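Local coordinates for protein coenzyme f420-dependent n5,n10-methylenetetrahydromethanopterin reductase (Methanopyrus kandleri, PDB 1EZW) that catalyses the reversible reduction of methylene-tetrahydromethanopterin to methyl-tetrahydromethanopterin, with coenzyme F420 as hydride carrier, in methanogenesis from carbon dioxide, at residues 25-30 with 57-62; 29-34 with 334-339; 15-20 with 49-54; 3-8 with 319-324; 9-14 with 35-40. All coordinates share one frame; numbering follows the deposited sequence.

Contact 1: residues 25-30 with 57-62; sequences VAEDNG and SKIKLG
Glu27, near the end of helix 16-28, reaches across to the backbone of Ser57, Lys58 and Ile59. Its CB lies against Ile59, 4.0 Å from Ile59 CB. CG stands anti to the backbone N (chi1 176°), and there it lies 4.0 Å from Lys58 CB. Beyond it the chain is extended. The carboxylate carbon CD comes to 3.3 Å from Lys58 N. At the tip, OE2 accepts three successive N-H groups. Ile59 N is 2.8 Å from Glu27 OE2, with a nearly straight bond of 172° at the hydrogen. Lys58 N is also 2.8 Å from Glu27 OE2; both donors come from above the carboxylate plane. Toward Ser57 N, 3.1 Å away, Glu27 OE2 uses its syn lone pair. OE1 adds a weak bond to the same Ser57 N. One oxygen thus grips the loop and would fix the rotation of the carboxylate. The Lys58 side chain crosses that of Glu27 at about a right angle and leads off to solvent. Beside the polar grip, Ala26 CB meets Ile59 CD1 at 4.3 Å. The helix ends in a Schellman motif, with Gly30 at the positive-phi position. In this TIM barrel the contact ties that helix end to the loop entering strand 60-63. The same loop carries Ser57, which with Thr56 forms the magnesium site seen in this crystal.

Contact 2: residues 29-34 with 334-339; sequences NGFEYA and KAIELV
The nearest CA atoms of the two segments are those of Asn29 and Glu337, 6.2 Å apart, where the chain leaving helix 16-28 passes alongside helix 332-342. Asn29 CG is anti to its carbonyl carbon (chi1 -79°), which brings CG to the backbone of helix 332-342. OD1 of Asn29 rests 3.5 Å from Glu337 CA. The Asn29 amide and the Glu337 carboxylate are turned 59° against each other and do not bond directly. A water links them instead: it accepts from Asn29 ND2 at 2.9 Å and donates to Glu337 OE2 at 2.7 Å. Asn29 ND2 also donates to Val25 O, 2.8 Å away, a nearly straight bond in the amide plane. Glu337 OE2 has a second partner, a salt bridge to Lys15 NZ of the third subunit. An alanine in place of Asn29 would probably leave the bridging water without its donor and Val25 O without the side-chain bond, and open a gap over Glu337 CA. Next to this polar edge the Phe31 ring supplies the apolar part. Its CE1 meets Ile336 CG2 at 3.8 Å. Its CZ touches Val339 CG1 at 3.6 Å, the two side chains crossing at about a right angle. Phe31 also packs on Ala26 of helix 16-28 and on Phe6 of strand 5-10, while Ile336 of helix 332-342 reaches Val25 of helix 16-28 and Ile8 of strand 5-10.

Contact 3: residues 15-20 with 49-54; sequences KPTKIA and LTLAAV
Leu51 CG stands anti to the backbone N (chi1 -180°), which brings it to Ala20 CB; its CD2 goes on to Pro16 and Thr17. Thr17 has OG1 in the crowded position between its backbone N and carbonyl carbon. That puts its CG2 beside the backbone N, where it can meet the leucine. The two side chains cross obliquely. One methyl, Leu51 CD2, does most of the touching. It lies 3.8 Å from Pro16 CB and 3.6 Å from Pro16 O, and meets Thr17 CG2 at 4.1 Å. Further along, Ala20 CB rests against the branch point of the leucine, 4.0 Å from Leu51 CG. The same Ala20 CB comes to 4.0 Å from Ala52 CA. The small side chains let the backbones close in: the CA atoms of Ala20 and Ala52 are 4.4 Å apart. The helix segments 16-20 and 49-54 run in broadly the same direction, with axes 8.9 Å apart at closest and a crossing angle of -49°. They are neighbouring helices on the outside of the barrel. Other subunits cover the contact. Trp85 of the fourth subunit packs on Pro16 and Thr17. Ile55 of the third subunit packs on Thr17 and Leu51, and Thr17 OG1 bonds to His21 ND1 of that third subunit. The side-chain contacts between the two segments are apolar. Pro16 O, beside the Leu51 methyl, accepts from Ala20 N within its own helix. The fit therefore rests on shape: a leucine branch set against a proline, a threonine methyl and Ala20, with Ala20 against Ala52.

Contact 4: residues 3-8 with 319-324; sequences EVSFGI and VTQVVV
Ser5 and Gln321 begin a run of parallel pairs that continues through Phe6 with Val322, Gly7 with Val323 and Ile8 with Val324. Four backbone bonds hold the two strands. Ser5 N donates to Thr320 O at 2.9 Å, nearly along the C=O axis. Ser5 O accepts from Val322 N at 3.0 Å. Gly7 N then gives a straight bond of 2.9 Å to Val322 O, with an angle of 174° at the hydrogen. Gly7 O takes Val324 N at 2.8 Å, the donor standing above the carbonyl plane. CA-H...O contacts support the same carbonyls, as from Val4 CA to Thr320 O. Through its backbone Phe6 bonds to Glu32, and Ile8 to Tyr33 and Trp35 of strand 33-36. Likewise Thr320 and Gln321 bond to Val226 on strand 225-229. This is where the first and last strands of the TIM barrel meet and close it. Phe6 and Val322 lie side by side on the outer face, pointing the same way, with Phe6 CE2 4.1 Å from Val322 CB; both reach Ile311 of helix 304-316. On the inner face the extended Gln321 side chain reaches across to Ser5 and Gly7 of the neighbouring strand, CG anti to the backbone N (chi1 177°). Its CG passes 3.4 Å from Ser5 OG. The amide at its end is satisfied on both atoms: OE1 accepts from Trp35 NE1, and NE2 donates to Asp225 OD2. The other oxygen of Asp225 takes Thr320 OG1. Gln321 OE1 lies 3.7 Å from Gly7 CA, and a CB on Gly7 would clash with that oxygen.

Contact 5: residues 9-14 with 35-40; sequences ELLPDD and WICDHY
Glu9 and Trp35 pair where two neighbouring parallel strands of the barrel, joined by the beta-alpha-beta crossover through helix 16-28, run out at their C-terminal ends. That is the end at which TIM barrels carry their active sites. Trp35 O accepts from Leu10 N at 3.1 Å, with an angle of 160° at the hydrogen. It also meets Glu9 CA at 3.3 Å. Beyond this bond the strands part. Ile36 CD1 lies 3.2 Å from Leu10 O and 3.7 Å from Leu10 CB. Pro12, at the centre of an inverse gamma turn, lies alongside Ile36 and points the opposite way, with Pro12 CG 3.8 Å from Ile36 CG2. Leu11 CD1 touches Cys37 CB at 4.0 Å. The Glu9 chain bends at chi2 (-92°), and its OE2 approaches Cys37 SG at 3.3 Å in one of two cysteine conformers, so that pairing is doubtful. An alanine in place of Glu9 would probably open a gap where CG now lies beside Trp35 O. On the outer face Leu10 packs on Leu22 and Ile23 of helix 16-28, and Ile36 reaches Ile19 of the same helix and Leu49 of helix 45-54. Pro12, in the loop, packs on Val48 of helix 45-54.

In the fold
From the N terminus, contact 4 comes first: it pairs residues 3-8 with 319-324 and closes a loop of some 310 residues, the ring of the barrel. Contacts 5, 3 and 1 nest inside that loop. Contact 5 joins the first two strands, contact 3 the helices 16-28 and 45-54, and contact 1 the end of helix 16-28 to the loop leading into strand 60-63. These three cross one another, as segments alternate along the chain. Contact 2 shares residues 29 and 30 with contact 1 but runs to helix 332-342, so it crosses contacts 3, 4 and 5. Together they tie three consecutive strands to the last strand and helix.

Contact 1: residues 25-30 with 57-62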
# COMPACT_ATOMS: atom_id res chain seq x y z
N VAL A 25 11.75 -7.02 -6.21
CA VAL A 25 12.47 -7.96 -7.08
C VAL A 25 13.64 -8.56 -6.31
O VAL A 25 13.82 -9.79 -6.32
CB VAL A 25 12.92 -7.33 -8.39
CG1 VAL A 25 13.70 -8.38 -9.25
CG2 VAL A 25 11.65 -6.87 -9.17
N ALA A 26 14.36 -7.73 -5.58
CA ALA A 26 15.47 -8.27 -4.74
C ALA A 26 14.96 -9.29 -3.71
O ALA A 26 15.55 -10.39 -3.54
CB ALA A 26 16.23 -7.13 -4.04
N GLU A 27 13.88 -8.96 -3.00
CA GLU A 27 13.33 -9.91 -2.03
C GLU A 27 12.96 -11.23 -2.74
O GLU A 27 13.25 -12.31 -2.23
CB GLU A 27 12.04 -9.36 -1.41
CG GLU A 27 11.36 -10.33 -0.46
CD GLU A 27 10.14 -9.68 0.18
OE1 GLU A 27 9.00 -10.07 -0.14
OE2 GLU A 27 10.37 -8.75 0.98
N ASP A 28 12.31 -11.13 -3.89
CA ASP A 28 11.86 -12.32 -4.60
C ASP A 28 13.05 -13.18 -5.03
O ASP A 28 12.90 -14.41 -5.19
CB ASP A 28 11.08 -11.95 -5.87
CG ASP A 28 9.70 -11.38 -5.59
OD1 ASP A 28 9.20 -11.41 -4.46
OD2 ASP A 28 9.10 -10.89 -6.56
N ASN A 29 14.19 -12.54 -5.16
CA ASN A 29 15.42 -13.21 -5.58
C ASN A 29 16.37 -13.62 -4.47
O ASN A 29 17.53 -13.99 -4.74
CB ASN A 29 16.12 -12.36 -6.62
CG ASN A 29 15.48 -12.54 -7.99
OD1 ASN A 29 15.87 -13.43 -8.75
ND2 ASN A 29 14.42 -11.75 -8.29
N GLY A 30 15.90 -13.56 -3.24
CA GLY A 30 16.74 -14.02 -2.14
C GLY A 30 17.58 -13.02 -1.40
O GLY A 30 18.36 -13.42 -0.52
N SER A 57 7.47 -8.12 1.98
CA SER A 57 7.10 -8.85 3.20
C SER A 57 8.18 -9.53 4.00
O SER A 57 7.93 -9.99 5.12
CB SER A 57 6.02 -9.89 2.89
OG SER A 57 4.81 -9.15 2.65
N LYS A 58 9.36 -9.69 3.42
CA LYS A 58 10.43 -10.45 4.09
C LYS A 58 11.76 -9.73 4.20
O LYS A 58 12.51 -9.89 5.19
CB LYS A 58 10.71 -11.74 3.28
CG LYS A 58 9.52 -12.64 2.95
CD LYS A 58 10.01 -13.81 2.01
CE LYS A 58 8.91 -14.82 1.64
NZ LYS A 58 9.29 -15.92 0.69
N ILE A 59 12.09 -8.94 3.18
CA ILE A 59 13.40 -8.30 3.20
C ILE A 59 13.52 -7.27 4.33
O ILE A 59 12.55 -6.57 4.64
CB ILE A 59 13.68 -7.67 1.81
CG1 ILE A 59 15.16 -7.35 1.66
CG2 ILE A 59 12.82 -6.43 1.60
CD1 ILE A 59 15.51 -7.01 0.17
N LYS A 60 14.70 -7.21 4.95
CA LYS A 60 14.92 -6.19 6.00
C LYS A 60 15.16 -4.87 5.29
O LYS A 60 15.74 -4.81 4.19
CB LYS A 60 16.06 -6.62 6.91
CG LYS A 60 15.63 -7.89 7.68
CD LYS A 60 16.74 -8.46 8.60
CE LYS A 60 17.46 -9.62 7.96
NZ LYS A 60 18.20 -10.38 9.04
N LEU A 61 14.66 -3.80 5.93
CA LEU A 61 14.61 -2.42 5.38
C LEU A 61 15.17 -1.35 6.30
O LEU A 61 14.81 -1.31 7.46
CB LEU A 61 13.10 -2.00 5.18
CG LEU A 61 12.16 -1.94 3.97
CD1 LEU A 61 12.73 -2.64 2.76
CD2 LEU A 61 10.80 -2.55 4.37
N GLY A 62 16.04 -0.47 5.80
CA GLY A 62 16.42 0.63 6.67
C GLY A 62 17.30 1.61 5.99
O GLY A 62 17.80 1.40 4.85

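Contact 2: residues 29-34 with 334-339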
# COMPACT_ATOMS: atom_id res chain seq x y z
N ASN A 29 14.19 -12.54 -5.16
CA ASN A 29 15.42 -13.21 -5.58
C ASN A 29 16.37 -13.62 -4.47
O ASN A 29 17.53 -13.99 -4.74
CB ASN A 29 16.12 -12.36 -6.62
CG ASN A 29 15.48 -12.54 -7.99
OD1 ASN A 29 15.87 -13.43 -8.75
ND2 ASN A 29 14.42 -11.75 -8.29
N GLY A 30 15.90 -13.56 -3.24
CA GLY A 30 16.74 -14.02 -2.14
C GLY A 30 17.58 -13.02 -1.40
O GLY A 30 18.36 -13.42 -0.52
N PHE A 31 17.49 -11.74 -1.76
CA PHE A 31 18.23 -10.73 -0.99
C PHE A 31 17.56 -10.59 0.38
O PHE A 31 16.32 -10.61 0.49
CB PHE A 31 18.22 -9.35 -1.69
CG PHE A 31 19.10 -9.28 -2.90
CD1 PHE A 31 18.79 -10.01 -4.08
CD2 PHE A 31 20.22 -8.45 -2.89
CE1 PHE A 31 19.63 -9.87 -5.21
CE2 PHE A 31 21.05 -8.31 -4.02
CZ PHE A 31 20.75 -9.02 -5.17
N GLU A 32 18.35 -10.42 1.45
CA GLU A 32 17.79 -10.31 2.79
C GLU A 32 17.85 -8.91 3.40
O GLU A 32 17.25 -8.66 4.45
CB GLU A 32 18.47 -11.33 3.71
CG GLU A 32 18.08 -12.77 3.34
CD GLU A 32 18.82 -13.81 4.18
OE1 GLU A 32 18.52 -13.95 5.37
OE2 GLU A 32 19.72 -14.47 3.63
N TYR A 33 18.59 -8.02 2.76
CA TYR A 33 18.66 -6.63 3.24
C TYR A 33 18.48 -5.63 2.15
O TYR A 33 19.02 -5.81 1.07
CB TYR A 33 20.05 -6.32 3.86
CG TYR A 33 20.36 -7.17 5.05
CD1 TYR A 33 20.85 -8.47 4.91
CD2 TYR A 33 20.15 -6.67 6.34
CE1 TYR A 33 21.13 -9.26 6.03
CE2 TYR A 33 20.42 -7.44 7.46
CZ TYR A 33 20.92 -8.74 7.30
OH TYR A 33 21.13 -9.52 8.41
N ALA A 34 17.78 -4.52 2.44
CA ALA A 34 17.65 -3.44 1.45
C ALA A 34 17.96 -2.14 2.22
O ALA A 34 17.32 -1.84 3.25
CB ALA A 34 16.19 -3.39 0.86
N LYS A 334 17.13 -6.83 -14.37
CA LYS A 334 17.69 -8.08 -14.90
C LYS A 334 18.93 -8.46 -14.10
O LYS A 334 19.19 -9.65 -13.91
CB LYS A 334 18.10 -7.92 -16.37
CG LYS A 334 16.98 -7.70 -17.37
CD LYS A 334 17.61 -7.10 -18.66
CE LYS A 334 18.93 -7.82 -19.05
NZ LYS A 334 19.77 -7.03 -20.01
N ALA A 335 19.66 -7.46 -13.63
CA ALA A 335 20.89 -7.70 -12.84
C ALA A 335 20.54 -8.36 -11.50
O ALA A 335 21.16 -9.32 -11.05
CB ALA A 335 21.65 -6.38 -12.64
N ILE A 336 19.52 -7.83 -10.84
CA ILE A 336 19.11 -8.42 -9.59
C ILE A 336 18.70 -9.88 -9.78
O ILE A 336 19.00 -10.74 -8.96
CB ILE A 336 17.91 -7.60 -8.99
CG1 ILE A 336 18.43 -6.21 -8.58
CG2 ILE A 336 17.26 -8.36 -7.80
CD1 ILE A 336 17.31 -5.17 -8.28
N GLU A 337 17.96 -10.15 -10.86
CA GLU A 337 17.51 -11.51 -11.14
C GLU A 337 18.71 -12.42 -11.46
O GLU A 337 18.72 -13.59 -11.06
CB GLU A 337 16.51 -11.47 -12.31
CG GLU A 337 15.19 -10.81 -11.89
CD GLU A 337 14.19 -10.73 -13.01
OE1 GLU A 337 14.61 -10.49 -14.18
OE2 GLU A 337 12.99 -10.90 -12.72
N LEU A 338 19.69 -11.88 -12.16
CA LEU A 338 20.88 -12.68 -12.50
C LEU A 338 21.62 -13.02 -11.19
O LEU A 338 22.09 -14.15 -10.98
CB LEU A 338 21.74 -11.87 -13.49
CG LEU A 338 22.86 -12.62 -14.20
CD1 LEU A 338 22.31 -13.95 -14.78
CD2 LEU A 338 23.44 -11.72 -15.26
N VAL A 339 21.67 -12.09 -10.24
CA VAL A 339 22.27 -12.42 -8.95
C VAL A 339 21.44 -13.51 -8.24
O VAL A 339 21.99 -14.48 -7.71
CB VAL A 339 22.36 -11.16 -8.01
CG1 VAL A 339 22.82 -11.57 -6.57
CG2 VAL A 339 23.32 -10.17 -8.58
O HOH W 1 12.36 -11.87 -10.29

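Contact 3: residues 15-20 with 49-54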
# COMPACT_ATOMS: atom_id res chain seq x y z
N LYS A 15 12.16 7.33 -9.31
CA LYS A 15 10.77 7.32 -8.81
C LYS A 15 10.61 6.38 -7.60
O LYS A 15 11.02 5.22 -7.61
CB LYS A 15 9.84 6.84 -9.92
CG LYS A 15 9.88 7.82 -11.11
CD LYS A 15 9.10 7.39 -12.30
CE LYS A 15 9.29 8.40 -13.46
NZ LYS A 15 10.61 8.35 -14.24
N PRO A 16 9.97 6.87 -6.52
CA PRO A 16 9.80 6.00 -5.36
C PRO A 16 9.19 4.63 -5.63
O PRO A 16 9.57 3.63 -5.00
CB PRO A 16 8.94 6.84 -4.41
CG PRO A 16 9.51 8.23 -4.64
CD PRO A 16 9.60 8.27 -6.20
N THR A 17 8.21 4.57 -6.54
CA THR A 17 7.60 3.30 -6.90
C THR A 17 8.59 2.39 -7.65
O THR A 17 8.45 1.17 -7.59
CB THR A 17 6.34 3.54 -7.77
OG1 THR A 17 6.67 4.46 -8.84
CG2 THR A 17 5.26 4.14 -6.94
N LYS A 18 9.56 2.95 -8.37
CA LYS A 18 10.54 2.10 -9.05
C LYS A 18 11.49 1.52 -8.00
O LYS A 18 11.82 0.32 -8.01
CB LYS A 18 11.32 2.91 -10.08
CG LYS A 18 12.58 2.21 -10.65
CD LYS A 18 12.25 0.90 -11.33
CE LYS A 18 11.50 1.10 -12.63
NZ LYS A 18 12.33 1.85 -13.58
N ILE A 19 11.89 2.38 -7.06
CA ILE A 19 12.79 1.94 -6.00
C ILE A 19 12.07 0.82 -5.22
O ILE A 19 12.66 -0.25 -4.96
CB ILE A 19 13.18 3.10 -5.04
CG1 ILE A 19 13.95 4.22 -5.77
CG2 ILE A 19 14.04 2.52 -3.87
CD1 ILE A 19 15.25 3.76 -6.48
N ALA A 20 10.80 1.03 -4.84
CA ALA A 20 10.05 -0.02 -4.13
C ALA A 20 9.95 -1.30 -4.95
O ALA A 20 10.13 -2.40 -4.43
CB ALA A 20 8.63 0.51 -3.78
N LEU A 49 11.23 4.09 2.16
CA LEU A 49 11.18 2.79 2.87
C LEU A 49 9.79 2.41 3.37
O LEU A 49 9.49 1.22 3.45
CB LEU A 49 12.20 2.79 4.02
CG LEU A 49 13.67 2.72 3.57
CD1 LEU A 49 14.52 3.04 4.82
CD2 LEU A 49 14.01 1.37 3.00
N THR A 50 8.95 3.38 3.69
CA THR A 50 7.59 3.05 4.10
C THR A 50 6.85 2.49 2.87
O THR A 50 6.15 1.49 2.97
CB THR A 50 6.87 4.29 4.67
OG1 THR A 50 7.54 4.70 5.86
CG2 THR A 50 5.43 3.89 5.08
N LEU A 51 7.06 3.11 1.72
CA LEU A 51 6.41 2.60 0.50
C LEU A 51 6.99 1.19 0.21
O LEU A 51 6.26 0.25 -0.11
CB LEU A 51 6.72 3.51 -0.67
CG LEU A 51 6.11 3.12 -2.02
CD1 LEU A 51 4.56 3.13 -1.93
CD2 LEU A 51 6.62 4.11 -3.05
N ALA A 52 8.30 1.02 0.34
CA ALA A 52 8.86 -0.32 0.09
C ALA A 52 8.33 -1.33 1.10
O ALA A 52 8.12 -2.52 0.73
CB ALA A 52 10.43 -0.26 0.17
N ALA A 53 8.12 -0.90 2.34
CA ALA A 53 7.59 -1.80 3.37
C ALA A 53 6.21 -2.34 3.00
O ALA A 53 5.88 -3.49 3.28
CB ALA A 53 7.50 -1.09 4.73
N VAL A 54 5.41 -1.50 2.37
CA VAL A 54 4.06 -1.85 1.95
C VAL A 54 4.04 -2.89 0.80
O VAL A 54 3.15 -3.75 0.73
CB VAL A 54 3.36 -0.51 1.55
CG1 VAL A 54 2.17 -0.70 0.67
CG2 VAL A 54 2.98 0.22 2.85

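Contact 4: residues 3-8 with 319-324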
# COMPACT_ATOMS: atom_id res chain seq x y z
N GLU A 3 26.16 -15.41 9.28
CA GLU A 3 25.93 -16.17 8.03
C GLU A 3 26.06 -15.26 6.80
O GLU A 3 25.88 -14.04 6.88
CB GLU A 3 24.54 -16.79 8.00
CG GLU A 3 24.25 -17.78 9.11
CD GLU A 3 25.22 -18.94 9.11
OE1 GLU A 3 25.40 -19.56 8.03
OE2 GLU A 3 25.78 -19.25 10.19
N VAL A 4 26.35 -15.86 5.64
CA VAL A 4 26.48 -15.08 4.41
C VAL A 4 25.11 -14.64 3.89
O VAL A 4 24.15 -15.43 3.88
CB VAL A 4 27.20 -15.90 3.34
CG1 VAL A 4 27.33 -15.06 2.07
CG2 VAL A 4 28.62 -16.26 3.85
N SER A 5 25.02 -13.36 3.50
CA SER A 5 23.74 -12.81 2.99
C SER A 5 24.01 -11.80 1.89
O SER A 5 25.13 -11.32 1.73
CB SER A 5 22.96 -12.09 4.10
OG SER A 5 23.64 -10.93 4.55
N PHE A 6 22.95 -11.44 1.16
CA PHE A 6 23.07 -10.45 0.10
C PHE A 6 22.13 -9.26 0.41
O PHE A 6 21.00 -9.46 0.84
CB PHE A 6 22.68 -11.06 -1.24
CG PHE A 6 23.73 -12.00 -1.77
CD1 PHE A 6 23.85 -13.27 -1.23
CD2 PHE A 6 24.66 -11.55 -2.69
CE1 PHE A 6 24.91 -14.10 -1.61
CE2 PHE A 6 25.74 -12.38 -3.08
CZ PHE A 6 25.85 -13.64 -2.53
N GLY A 7 22.65 -8.07 0.21
CA GLY A 7 21.84 -6.87 0.42
C GLY A 7 21.84 -6.08 -0.87
O GLY A 7 22.61 -6.35 -1.81
N ILE A 8 20.96 -5.08 -0.94
CA ILE A 8 20.90 -4.22 -2.10
C ILE A 8 20.84 -2.80 -1.56
O ILE A 8 20.18 -2.55 -0.55
CB ILE A 8 19.66 -4.54 -2.99
CG1 ILE A 8 19.73 -3.64 -4.23
CG2 ILE A 8 18.35 -4.38 -2.22
CD1 ILE A 8 18.79 -4.07 -5.29
N VAL A 319 34.20 -10.72 4.76
CA VAL A 319 32.88 -10.14 4.42
C VAL A 319 31.79 -11.19 4.67
O VAL A 319 31.97 -12.37 4.34
CB VAL A 319 32.84 -9.71 2.94
CG1 VAL A 319 31.38 -9.26 2.56
CG2 VAL A 319 33.85 -8.56 2.70
N THR A 320 30.65 -10.79 5.26
CA THR A 320 29.57 -11.73 5.48
C THR A 320 28.27 -11.25 4.81
O THR A 320 27.39 -12.03 4.57
CB THR A 320 29.32 -12.03 6.99
OG1 THR A 320 29.15 -10.80 7.73
CG2 THR A 320 30.53 -12.79 7.56
N GLN A 321 28.18 -9.95 4.48
CA GLN A 321 26.99 -9.44 3.75
C GLN A 321 27.52 -8.72 2.52
O GLN A 321 28.29 -7.78 2.63
CB GLN A 321 26.12 -8.44 4.58
CG GLN A 321 24.95 -7.90 3.70
CD GLN A 321 24.00 -6.93 4.40
OE1 GLN A 321 23.30 -6.13 3.72
NE2 GLN A 321 23.92 -7.00 5.74
N VAL A 322 27.14 -9.19 1.33
CA VAL A 322 27.59 -8.54 0.11
C VAL A 322 26.47 -7.58 -0.32
O VAL A 322 25.38 -8.04 -0.65
CB VAL A 322 27.83 -9.57 -0.99
CG1 VAL A 322 28.22 -8.86 -2.26
CG2 VAL A 322 28.99 -10.51 -0.56
N VAL A 323 26.73 -6.28 -0.28
CA VAL A 323 25.67 -5.33 -0.66
C VAL A 323 25.90 -4.89 -2.08
O VAL A 323 26.88 -4.23 -2.40
CB VAL A 323 25.64 -4.08 0.25
CG1 VAL A 323 24.45 -3.18 -0.16
CG2 VAL A 323 25.46 -4.53 1.76
N VAL A 324 24.95 -5.24 -2.93
CA VAL A 324 25.01 -4.89 -4.34
C VAL A 324 24.60 -3.44 -4.46
O VAL A 324 23.46 -3.09 -4.14
CB VAL A 324 24.02 -5.78 -5.11
CG1 VAL A 324 23.85 -5.29 -6.54
CG2 VAL A 324 24.47 -7.26 -5.04

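Contact 5: residues 9-14 with 35-40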
# COMPACT_ATOMS: atom_id res chain seq x y z
N GLU A 9 21.57 -1.90 -2.21
CA GLU A 9 21.59 -0.50 -1.77
C GLU A 9 21.17 0.31 -2.97
O GLU A 9 21.76 0.23 -4.04
CB GLU A 9 23.00 -0.11 -1.27
CG GLU A 9 23.22 1.37 -1.05
CD GLU A 9 23.80 2.03 -2.28
OE1 GLU A 9 24.90 1.61 -2.74
OE2 GLU A 9 23.16 2.96 -2.80
N LEU A 10 20.11 1.11 -2.78
CA LEU A 10 19.58 1.93 -3.85
C LEU A 10 19.56 3.39 -3.42
O LEU A 10 19.19 3.72 -2.28
CB LEU A 10 18.15 1.48 -4.20
CG LEU A 10 18.05 0.10 -4.86
CD1 LEU A 10 16.62 -0.39 -4.92
CD2 LEU A 10 18.64 0.15 -6.26
N LEU A 11 20.04 4.26 -4.33
CA LEU A 11 20.02 5.70 -4.09
C LEU A 11 18.58 6.05 -4.49
O LEU A 11 18.11 5.69 -5.56
CB LEU A 11 20.96 6.43 -5.05
CG LEU A 11 21.09 7.92 -4.76
CD1 LEU A 11 22.00 8.09 -3.53
CD2 LEU A 11 21.70 8.66 -5.97
N PRO A 12 17.86 6.75 -3.61
CA PRO A 12 16.50 7.05 -4.01
C PRO A 12 16.34 8.32 -4.85
O PRO A 12 15.60 9.22 -4.46
CB PRO A 12 15.80 7.13 -2.67
CG PRO A 12 16.86 7.87 -1.84
CD PRO A 12 18.12 7.18 -2.21
N ASP A 13 17.04 8.40 -5.98
CA ASP A 13 16.84 9.58 -6.81
C ASP A 13 15.75 9.29 -7.86
O ASP A 13 15.11 10.21 -8.41
CB ASP A 13 18.16 10.02 -7.49
CG ASP A 13 18.84 8.90 -8.28
OD1 ASP A 13 19.67 9.29 -9.14
OD2 ASP A 13 18.63 7.68 -8.08
N ASP A 14 15.51 8.01 -8.09
CA ASP A 14 14.54 7.57 -9.11
C ASP A 14 13.16 7.61 -8.49
O ASP A 14 13.00 7.89 -7.29
CB ASP A 14 14.85 6.14 -9.51
CG ASP A 14 14.41 5.81 -10.96
OD1 ASP A 14 13.53 6.47 -11.54
OD2 ASP A 14 14.96 4.83 -11.51
N TRP A 35 18.93 -1.42 1.69
CA TRP A 35 19.43 -0.19 2.28
C TRP A 35 19.13 0.98 1.39
O TRP A 35 19.43 0.95 0.20
CB TRP A 35 20.95 -0.26 2.46
CG TRP A 35 21.42 -1.42 3.32
CD1 TRP A 35 21.93 -2.64 2.90
CD2 TRP A 35 21.49 -1.43 4.75
NE1 TRP A 35 22.31 -3.38 3.99
CE2 TRP A 35 22.06 -2.67 5.14
CE3 TRP A 35 21.13 -0.51 5.75
CZ2 TRP A 35 22.27 -3.02 6.49
CZ3 TRP A 35 21.35 -0.86 7.10
CH2 TRP A 35 21.92 -2.11 7.45
N ILE A 36 18.58 2.04 1.97
CA ILE A 36 18.25 3.23 1.18
C ILE A 36 19.04 4.40 1.76
O ILE A 36 18.94 4.69 2.95
CB ILE A 36 16.73 3.54 1.21
CG1 ILE A 36 15.99 2.47 0.38
CG2 ILE A 36 16.47 4.92 0.57
CD1 ILE A 36 16.40 2.54 -1.12
N CYS A 37 19.83 5.06 0.92
CA CYS A 37 20.66 6.18 1.35
C CYS A 37 19.84 7.36 1.86
O CYS A 37 18.67 7.53 1.49
CB CYS A 37 21.53 6.64 0.19
SG CYS A 37 22.29 5.23 -0.56
N ASP A 38 20.45 8.15 2.73
CA ASP A 38 19.78 9.31 3.32
C ASP A 38 20.46 10.61 2.95
O ASP A 38 21.40 11.03 3.65
CB ASP A 38 19.72 9.13 4.87
CG ASP A 38 19.26 10.38 5.59
OD1 ASP A 38 18.39 11.07 5.02
OD2 ASP A 38 19.75 10.66 6.71
N HIS A 39 20.04 11.23 1.84
CA HIS A 39 20.62 12.52 1.38
C HIS A 39 19.45 13.44 1.07
O HIS A 39 18.55 13.04 0.33
CB HIS A 39 21.45 12.32 0.09
CG HIS A 39 22.75 11.60 0.31
ND1 HIS A 39 23.61 11.27 -0.72
CD2 HIS A 39 23.34 11.17 1.45
CE1 HIS A 39 24.67 10.66 -0.22
NE2 HIS A 39 24.53 10.58 1.09
N TYR A 40 19.49 14.68 1.60
CA TYR A 40 18.38 15.62 1.44
C TYR A 40 18.01 15.86 -0.02
O TYR A 40 16.86 16.21 -0.33
CB TYR A 40 18.74 16.98 2.10
CG TYR A 40 19.60 17.82 1.18
CD1 TYR A 40 19.01 18.63 0.21
CD2 TYR A 40 20.99 17.59 1.11
CE1 TYR A 40 19.75 19.17 -0.85
CE2 TYR A 40 21.75 18.13 0.05
CZ TYR A 40 21.13 18.90 -0.92
OH TYR A 40 21.84 19.31 -2.04